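Local coordinates for protein 4-amino-4-deoxy-L-arabinose transferase or related glycosyltransferases of PMT family (Cupriavidus metallidurans, PDB 5EZM) that probably transfers 4-amino-4-deoxy-L-arabinose from a polyprenyl phosphate carrier to lipid A, as a zinc-binding membrane glycosyltransferase of the GT-C fold, at residues Ala173-Leu176 and Met177-Pro181; Val185-Arg188 and Arg189-Val193; Ala194-Ala197 and Ala198-Val201. One frame throughout, in Å; residues are numbered along the deposited sequence.

Interaction 1 (Ala173-Leu176 and Met177-Pro181)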
loop_
_atom_site.group_PDB
_atom_site.type_symbol
_atom_site.label_atom_id
_atom_site.label_comp_id
_atom_site.label_asym_id
_atom_site.label_seq_id
_atom_site.Cartn_x
_atom_site.Cartn_y
_atom_site.Cartn_z
ATOM N N ALA A 173 -13.733 -12.489 -4.233
ATOM C CA ALA A 173 -15.132 -12.128 -4.449
ATOM C C ALA A 173 -15.689 -12.787 -5.702
ATOM O O ALA A 173 -16.818 -13.289 -5.696
ATOM C CB ALA A 173 -15.279 -10.611 -4.537
ATOM N N PHE A 174 -14.915 -12.798 -6.790
ATOM C CA PHE A 174 -15.395 -13.430 -8.014
ATOM C C PHE A 174 -15.535 -14.935 -7.832
ATOM O O PHE A 174 -16.476 -15.544 -8.356
ATOM C CB PHE A 174 -14.461 -13.110 -9.182
ATOM C CG PHE A 174 -14.424 -11.652 -9.550
ATOM C CD1 PHE A 174 -15.429 -10.790 -9.137
ATOM C CD2 PHE A 174 -13.382 -11.141 -10.306
ATOM C CE1 PHE A 174 -15.391 -9.450 -9.470
ATOM C CE2 PHE A 174 -13.340 -9.802 -10.643
ATOM C CZ PHE A 174 -14.345 -8.956 -10.225
ATOM N N MET A 175 -14.615 -15.551 -7.086
ATOM C CA MET A 175 -14.751 -16.974 -6.791
ATOM C C MET A 175 -16.027 -17.254 -6.007
ATOM O O MET A 175 -16.731 -18.233 -6.284
ATOM C CB MET A 175 -13.528 -17.472 -6.025
ATOM C CG MET A 175 -13.650 -18.896 -5.502
ATOM S SD MET A 175 -13.845 -20.130 -6.805
ATOM C CE MET A 175 -13.706 -21.642 -5.855
ATOM N N LEU A 176 -16.349 -16.403 -5.028
ATOM C CA LEU A 176 -17.574 -16.610 -4.260
ATOM C C LEU A 176 -18.813 -16.390 -5.121
ATOM O O LEU A 176 -19.792 -17.134 -5.004
ATOM C CB LEU A 176 -17.599 -15.691 -3.039
ATOM C CG LEU A 176 -16.488 -15.897 -2.008
ATOM C CD1 LEU A 176 -16.707 -15.009 -0.791
ATOM C CD2 LEU A 176 -16.385 -17.355 -1.597
ATOM N N MET A 177 -18.789 -15.378 -5.993
ATOM C CA MET A 177 -19.928 -15.131 -6.874
ATOM C C MET A 177 -20.153 -16.298 -7.824
ATOM O O MET A 177 -21.300 -16.671 -8.101
ATOM C CB MET A 177 -19.717 -13.841 -7.667
ATOM C CG MET A 177 -19.663 -12.569 -6.833
ATOM S SD MET A 177 -21.234 -12.158 -6.051
ATOM C CE MET A 177 -22.309 -11.999 -7.477
ATOM N N GLY A 178 -19.069 -16.889 -8.333
ATOM C CA GLY A 178 -19.196 -17.973 -9.292
ATOM C C GLY A 178 -19.649 -19.289 -8.698
ATOM O O GLY A 178 -20.104 -20.164 -9.439
ATOM N N GLN A 179 -19.537 -19.451 -7.383
ATOM C CA GLN A 179 -19.916 -20.693 -6.726
ATOM C C GLN A 179 -21.278 -20.613 -6.051
ATOM O O GLN A 179 -21.612 -21.491 -5.249
ATOM C CB GLN A 179 -18.846 -21.098 -5.709
ATOM C CG GLN A 179 -17.489 -21.374 -6.332
ATOM C CD GLN A 179 -17.553 -22.431 -7.417
ATOM O OE1 GLN A 179 -18.222 -23.452 -7.266
ATOM N NE2 GLN A 179 -16.862 -22.186 -8.522
ATOM N N HIS A 180 -22.070 -19.592 -6.354
ATOM C CA HIS A 180 -23.419 -19.527 -5.804
ATOM C C HIS A 180 -24.340 -20.442 -6.600
ATOM O O HIS A 180 -24.347 -20.381 -7.834
ATOM C CB HIS A 180 -23.951 -18.098 -5.827
ATOM C CG HIS A 180 -25.144 -17.886 -4.946
ATOM N ND1 HIS A 180 -26.429 -18.186 -5.347
ATOM C CD2 HIS A 180 -25.247 -17.406 -3.684
ATOM C CE1 HIS A 180 -27.271 -17.899 -4.370
ATOM N NE2 HIS A 180 -26.580 -17.423 -3.350
ATOM N N PRO A 181 -25.116 -21.305 -5.939
ATOM C CA PRO A 181 -25.972 -22.237 -6.693
ATOM C C PRO A 181 -27.009 -21.543 -7.556
ATOM O O PRO A 181 -27.289 -22.007 -8.669
ATOM C CB PRO A 181 -26.624 -23.082 -5.588
ATOM C CG PRO A 181 -25.724 -22.940 -4.408
ATOM C CD PRO A 181 -25.169 -21.549 -4.489
#
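Met-175 and Gln-179, one helical turn apart, carry the side-chain part of this local contact. The end of the methionine meets the glutamine partway along its chain: Met-175 CE lies 3.8 Å from Gln-179 CG, and Met-175 SD is 4.0 Å from Gln-179 NE2. Met-175 gets there by starting with CG anti to its backbone N (chi1 172°) and then bending at chi2, which carries the thioether toward the following turn. The two side chains cross at a slant.

The backbone bonds change as the chain passes into the loop. Met-177 N to Ala-173 O and Gly-178 N to Phe-174 O, both 2.9 Å, are sound helical bonds. The next N-H is divided: Gln-179 N makes weak bonds of 3.3 Å to Met-175 O and to Leu-176 O. Leu-176 O has a further partner in the indole NE1 of Trp-132, while His-180 ND1 is bonded to Asp-182 N just beyond the turn.

Helix 160-178 is enclosed here by its neighbours. Met-175 touches Met-192 of helix 185-206 and also the decaprenyl chain, whose pocket it helps line; Met-177 reaches Trp-191 on that same helix as well as Arg-131 of helix 112-133, and Gln-179 packs against Leu-230 and Arg-233 of the short helix 230-233.

Interaction 2 (Val185-Arg188 and Arg189-Val193). With MPG ([(Z)-octadec-9-enyl] (2R)-2,3-bis(oxidanyl)propanoate), chain S.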
loop_
_atom_site.group_PDB
_atom_site.type_symbol
_atom_site.label_atom_id
_atom_site.label_comp_id
_atom_site.label_asym_id
_atom_site.label_seq_id
_atom_site.Cartn_x
_atom_site.Cartn_y
_atom_site.Cartn_z
ATOM N N VAL A 185 -25.094 -21.289 -15.555
ATOM C CA VAL A 185 -23.793 -21.720 -16.061
ATOM C C VAL A 185 -23.073 -20.559 -16.735
ATOM O O VAL A 185 -21.846 -20.435 -16.648
ATOM C CB VAL A 185 -23.960 -22.919 -17.014
ATOM C CG1 VAL A 185 -22.605 -23.390 -17.523
ATOM C CG2 VAL A 185 -24.688 -24.051 -16.313
ATOM N N ALA A 186 -23.826 -19.687 -17.413
ATOM C CA ALA A 186 -23.225 -18.497 -18.006
ATOM C C ALA A 186 -22.677 -17.563 -16.934
ATOM O O ALA A 186 -21.597 -16.981 -17.099
ATOM C CB ALA A 186 -24.250 -17.770 -18.876
ATOM N N ALA A 187 -23.406 -17.410 -15.827
ATOM C CA ALA A 187 -22.923 -16.566 -14.740
ATOM C C ALA A 187 -21.731 -17.204 -14.038
ATOM O O ALA A 187 -20.772 -16.510 -13.684
ATOM C CB ALA A 187 -24.050 -16.289 -13.746
ATOM N N ARG A 188 -21.772 -18.524 -13.831
ATOM C CA ARG A 188 -20.646 -19.211 -13.206
ATOM C C ARG A 188 -19.388 -19.091 -14.055
ATOM O O ARG A 188 -18.298 -18.830 -13.531
ATOM C CB ARG A 188 -20.994 -20.680 -12.966
ATOM C CG ARG A 188 -19.879 -21.496 -12.325
ATOM C CD ARG A 188 -20.307 -22.942 -12.101
ATOM N NE ARG A 188 -21.576 -23.036 -11.380
ATOM C CZ ARG A 188 -21.686 -23.168 -10.061
ATOM N NH1 ARG A 188 -20.603 -23.227 -9.300
ATOM N NH2 ARG A 188 -22.886 -23.244 -9.501
ATOM N N ARG A 189 -19.518 -19.276 -15.371
ATOM C CA ARG A 189 -18.370 -19.123 -16.257
ATOM C C ARG A 189 -17.884 -17.679 -16.287
ATOM O O ARG A 189 -16.675 -17.426 -16.329
ATOM C CB ARG A 189 -18.725 -19.597 -17.667
ATOM C CG ARG A 189 -17.578 -19.487 -18.659
ATOM C CD ARG A 189 -18.020 -19.821 -20.076
ATOM N NE ARG A 189 -19.024 -18.885 -20.580
ATOM C CZ ARG A 189 -20.322 -19.155 -20.673
ATOM N NH1 ARG A 189 -20.784 -20.342 -20.299
ATOM N NH2 ARG A 189 -21.158 -18.240 -21.142
ATOM N N GLY A 190 -18.811 -16.720 -16.265
ATOM C CA GLY A 190 -18.408 -15.323 -16.251
ATOM C C GLY A 190 -17.624 -14.961 -15.005
ATOM O O GLY A 190 -16.575 -14.317 -15.076
ATOM N N TRP A 191 -18.120 -15.381 -13.840
ATOM C CA TRP A 191 -17.410 -15.083 -12.603
ATOM C C TRP A 191 -16.116 -15.874 -12.495
ATOM O O TRP A 191 -15.174 -15.425 -11.832
ATOM C CB TRP A 191 -18.302 -15.359 -11.397
ATOM C CG TRP A 191 -19.440 -14.405 -11.261
ATOM C CD1 TRP A 191 -20.769 -14.694 -11.347
ATOM C CD2 TRP A 191 -19.351 -12.996 -11.022
ATOM N NE1 TRP A 191 -21.515 -13.555 -11.171
ATOM C CE2 TRP A 191 -20.668 -12.497 -10.970
ATOM C CE3 TRP A 191 -18.286 -12.107 -10.845
ATOM C CZ2 TRP A 191 -20.949 -11.150 -10.749
ATOM C CZ3 TRP A 191 -18.566 -10.770 -10.621
ATOM C CH2 TRP A 191 -19.887 -10.305 -10.576
ATOM N N MET A 192 -16.044 -17.045 -13.133
ATOM C CA MET A 192 -14.812 -17.823 -13.074
ATOM C C MET A 192 -13.727 -17.229 -13.963
ATOM O O MET A 192 -12.570 -17.118 -13.539
ATOM C CB MET A 192 -15.084 -19.279 -13.446
ATOM C CG MET A 192 -15.534 -20.115 -12.263
ATOM S SD MET A 192 -14.520 -19.801 -10.801
ATOM C CE MET A 192 -15.718 -19.033 -9.716
ATOM N N VAL A 193 -14.072 -16.837 -15.194
ATOM C CA VAL A 193 -13.095 -16.141 -16.027
ATOM C C VAL A 193 -12.732 -14.800 -15.404
ATOM O O VAL A 193 -11.592 -14.338 -15.524
ATOM C CB VAL A 193 -13.612 -15.982 -17.474
ATOM C CG1 VAL A 193 -14.830 -15.084 -17.526
ATOM C CG2 VAL A 193 -12.514 -15.437 -18.376
HETATM C C2 MPG S . -10.121 -6.370 -12.170
HETATM C C3 MPG S . -9.533 -7.684 -12.673
HETATM C C4 MPG S . -10.408 -8.401 -13.694
HETATM C C5 MPG S . -11.734 -7.672 -13.970
HETATM C C6 MPG S . -12.783 -8.590 -14.614
HETATM C C7 MPG S . -14.229 -8.175 -14.274
HETATM C C8 MPG S . -15.259 -8.974 -15.108
HETATM C C9 MPG S . -16.674 -9.010 -14.480
HETATM C C10 MPG S . -17.550 -10.116 -15.134
HETATM C C11 MPG S . -19.031 -10.056 -14.706
HETATM C C12 MPG S . -19.810 -11.355 -15.105
HETATM C C13 MPG S . -21.277 -11.327 -14.635
HETATM C C14 MPG S . -21.978 -12.710 -14.811
HETATM C C1 MPG S . -9.118 -5.555 -11.348
#
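Ala-187 O receives the backbone N-H of Trp-191 in a nearly straight bond, 2.9 Å from O to N with 167° at the hydrogen, and the pyrrole side of the same indole lies close to this oxygen. Trp-191 CG stands beside its own backbone N and anti to the carbonyl carbon (chi1 -69°), which lays the ring back along the preceding turn, with CD1 4.4 Å from Ala-187 CB. The C13-C14 part of the MPG chain lies over one face of the indole: MPG C14 is 3.8 Å from Trp-191 NE1 and 4.0 Å from Ala-187 CA.

Arg-189 folds back along a different side of the helix. Its chain is extended as far as CD and then turns at chi3 (63°), turning one face of the guanidinium to Ala-186. The group packs by van der Waals contact on the Ala-186 backbone and CB, with Arg-189 NH2 3.9 Å from Ala-186 CB. The Arg-189 side chain also touches Leu-238 and His-235.

Ahead of the helix, Ser-184 OG accepts the N-H of Ala-187. Successive i to i+4 bonds, arginines in the first turns and a tryptophan against a lipid tail are consistent with the start of a transmembrane helix, predicted from Trp-191 onward.

Interaction 3 (Ala194-Ala197 and Ala198-Val201). With DSL (mono-trans, octa-cis decaprenyl-phosphate), chain C; MPG ([(Z)-octadec-9-enyl] (2R)-2,3-bis(oxidanyl)propanoate), chain S.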
loop_
_atom_site.group_PDB
_atom_site.type_symbol
_atom_site.label_atom_id
_atom_site.label_comp_id
_atom_site.label_asym_id
_atom_site.label_seq_id
_atom_site.Cartn_x
_atom_site.Cartn_y
_atom_site.Cartn_z
ATOM N N ALA A 194 -13.682 -14.162 -14.713
ATOM C CA ALA A 194 -13.354 -12.947 -13.977
ATOM C C ALA A 194 -12.349 -13.239 -12.871
ATOM O O ALA A 194 -11.432 -12.445 -12.622
ATOM C CB ALA A 194 -14.626 -12.325 -13.402
ATOM N N CYS A 195 -12.499 -14.386 -12.207
ATOM C CA CYS A 195 -11.576 -14.768 -11.145
ATOM C C CYS A 195 -10.176 -15.010 -11.696
ATOM O O CYS A 195 -9.196 -14.436 -11.204
ATOM C CB CYS A 195 -12.105 -16.013 -10.431
ATOM S SG CYS A 195 -11.023 -16.681 -9.160
ATOM N N TRP A 196 -10.068 -15.852 -12.729
ATOM C CA TRP A 196 -8.765 -16.126 -13.329
ATOM C C TRP A 196 -8.128 -14.855 -13.876
ATOM O O TRP A 196 -6.913 -14.656 -13.750
ATOM C CB TRP A 196 -8.905 -17.171 -14.432
ATOM C CG TRP A 196 -9.113 -18.550 -13.911
ATOM C CD1 TRP A 196 -10.307 -19.168 -13.670
ATOM C CD2 TRP A 196 -8.096 -19.499 -13.572
ATOM N NE1 TRP A 196 -10.096 -20.440 -13.200
ATOM C CE2 TRP A 196 -8.747 -20.669 -13.130
ATOM C CE3 TRP A 196 -6.698 -19.474 -13.599
ATOM C CZ2 TRP A 196 -8.049 -21.799 -12.715
ATOM C CZ3 TRP A 196 -6.007 -20.598 -13.187
ATOM C CH2 TRP A 196 -6.683 -21.745 -12.752
ATOM N N ALA A 197 -8.933 -13.985 -14.489
ATOM C CA ALA A 197 -8.419 -12.708 -14.969
ATOM C C ALA A 197 -7.852 -11.881 -13.823
ATOM O O ALA A 197 -6.764 -11.303 -13.941
ATOM C CB ALA A 197 -9.523 -11.939 -15.695
ATOM N N ALA A 198 -8.577 -11.819 -12.701
ATOM C CA ALA A 198 -8.072 -11.100 -11.536
ATOM C C ALA A 198 -6.752 -11.691 -11.057
ATOM O O ALA A 198 -5.832 -10.953 -10.686
ATOM C CB ALA A 198 -9.111 -11.115 -10.415
ATOM N N MET A 199 -6.635 -13.022 -11.065
ATOM C CA MET A 199 -5.361 -13.645 -10.716
ATOM C C MET A 199 -4.260 -13.218 -11.677
ATOM O O MET A 199 -3.115 -12.996 -11.263
ATOM C CB MET A 199 -5.499 -15.168 -10.697
ATOM C CG MET A 199 -6.104 -15.709 -9.411
ATOM S SD MET A 199 -6.046 -17.506 -9.296
ATOM C CE MET A 199 -7.264 -17.954 -10.530
ATOM N N GLY A 200 -4.592 -13.088 -12.963
ATOM C CA GLY A 200 -3.612 -12.604 -13.921
ATOM C C GLY A 200 -3.135 -11.199 -13.602
ATOM O O GLY A 200 -1.929 -10.926 -13.581
ATOM N N VAL A 201 -4.079 -10.289 -13.345
ATOM C CA VAL A 201 -3.709 -8.927 -12.966
ATOM C C VAL A 201 -2.837 -8.941 -11.716
ATOM O O VAL A 201 -1.861 -8.186 -11.611
ATOM C CB VAL A 201 -4.970 -8.066 -12.767
ATOM C CG1 VAL A 201 -4.585 -6.653 -12.357
ATOM C CG2 VAL A 201 -5.816 -8.051 -14.032
HETATM C C21 DSL C . -9.731 -19.195 -2.730
HETATM C C22 DSL C . -9.831 -18.766 -4.184
HETATM C C23 DSL C . -10.347 -17.375 -4.531
HETATM C C24 DSL C . -9.463 -19.614 -5.156
HETATM C C25 DSL C . -9.558 -19.186 -6.643
HETATM C C26 DSL C . -8.245 -19.614 -7.355
HETATM C C27 DSL C . -8.581 -20.537 -8.575
HETATM C C28 DSL C . -9.963 -20.428 -9.265
HETATM C C29 DSL C . -7.668 -21.421 -9.022
HETATM C C30 DSL C . -6.283 -21.525 -8.331
HETATM C C31 DSL C . -5.707 -22.970 -8.499
HETATM C C32 DSL C . -4.252 -22.901 -9.085
HETATM C C33 DSL C . -4.035 -22.703 -10.597
HETATM C C34 DSL C . -3.184 -23.029 -8.261
HETATM C C2 MPG S . -10.121 -6.370 -12.170
HETATM C C3 MPG S . -9.533 -7.684 -12.673
HETATM C C4 MPG S . -10.408 -8.401 -13.694
HETATM C C5 MPG S . -11.734 -7.672 -13.970
HETATM C C6 MPG S . -12.783 -8.590 -14.614
HETATM C C7 MPG S . -14.229 -8.175 -14.274
HETATM C C8 MPG S . -15.259 -8.974 -15.108
HETATM C C9 MPG S . -16.674 -9.010 -14.480
HETATM C C10 MPG S . -17.550 -10.116 -15.134
HETATM C C11 MPG S . -19.031 -10.056 -14.706
HETATM C C12 MPG S . -19.810 -11.355 -15.105
HETATM C C13 MPG S . -21.277 -11.327 -14.635
HETATM C C14 MPG S . -21.978 -12.710 -14.811
HETATM C C1 MPG S . -9.118 -5.555 -11.348
#
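Regular alpha-helical backbone runs through residues 194-201, with four consecutive i to i+4 bonds of 2.9 Å from Ala-198 N to Ala-194 O through Val-201 N to Ala-197 O. On this frame Trp-196 and Met-199 form a Met-aromatic pair in the lipid-carrier pocket of a GT-C membrane enzyme. The two side chains lie alongside each other and point the same way, and the methionine's methyl ends over the indole: Met-199 CE is 3.8 Å from the centroid of the six-membered ring, 25° off its normal, a CH-pi contact. SD stands farther off, 5.2 Å from that centroid and still above the face. A bend at chi3 (-71°) of an otherwise extended chain turns the methyl onto the ring.

The decaprenyl chain packs against the same pair. Its C28 lies over the face that Met-199 CE occupies, and its C27 comes 3.5 Å from Met-199 CE; methyl and isoprenoid thus share that face side by side. The indole N-H of Trp-196 (NE1) is hydrogen-bonded to Leu-234 O, which satisfies the polar atom and should limit the ring's rotation; Val-240 and Val-242 of helix 236-257 pack on the ring as well.

Small residues make up a different side of the helix, which a second lipid follows: MPG lies 3.8 Å (C8) from Ala-194 CB and 3.9 Å (C3) from Ala-198 CA. Cys-195 belongs to the isoprenoid side, its SG 3.8 Å from DSL C25.

How the interactions relate
Interactions 2 and 3 are successive parts of helix 185-206, whereas interaction 1 lies where helix 160-178 passes into the loop leading to it. Interactions 1 and 3 are buried; interaction 2 is partly exposed. Phe-174 joins all three, its CD1 3.5 Å from Trp-191 CZ3 and its CD2 3.3 Å from Ala-194 O. Arg-188 NH1 lies 3.1 Å from both Gln-179 OE1 and Gly-178 O, where the loop begins. Tryptophan and lipid contacts occur in both 2 and 3, but the arginines are confined to 2 and the Met-aromatic pair to 3. One MPG tail touches both, while the decaprenyl chain is shared by Met-175 of interaction 1 and Cys-195, Trp-196 and Met-199 of interaction 3.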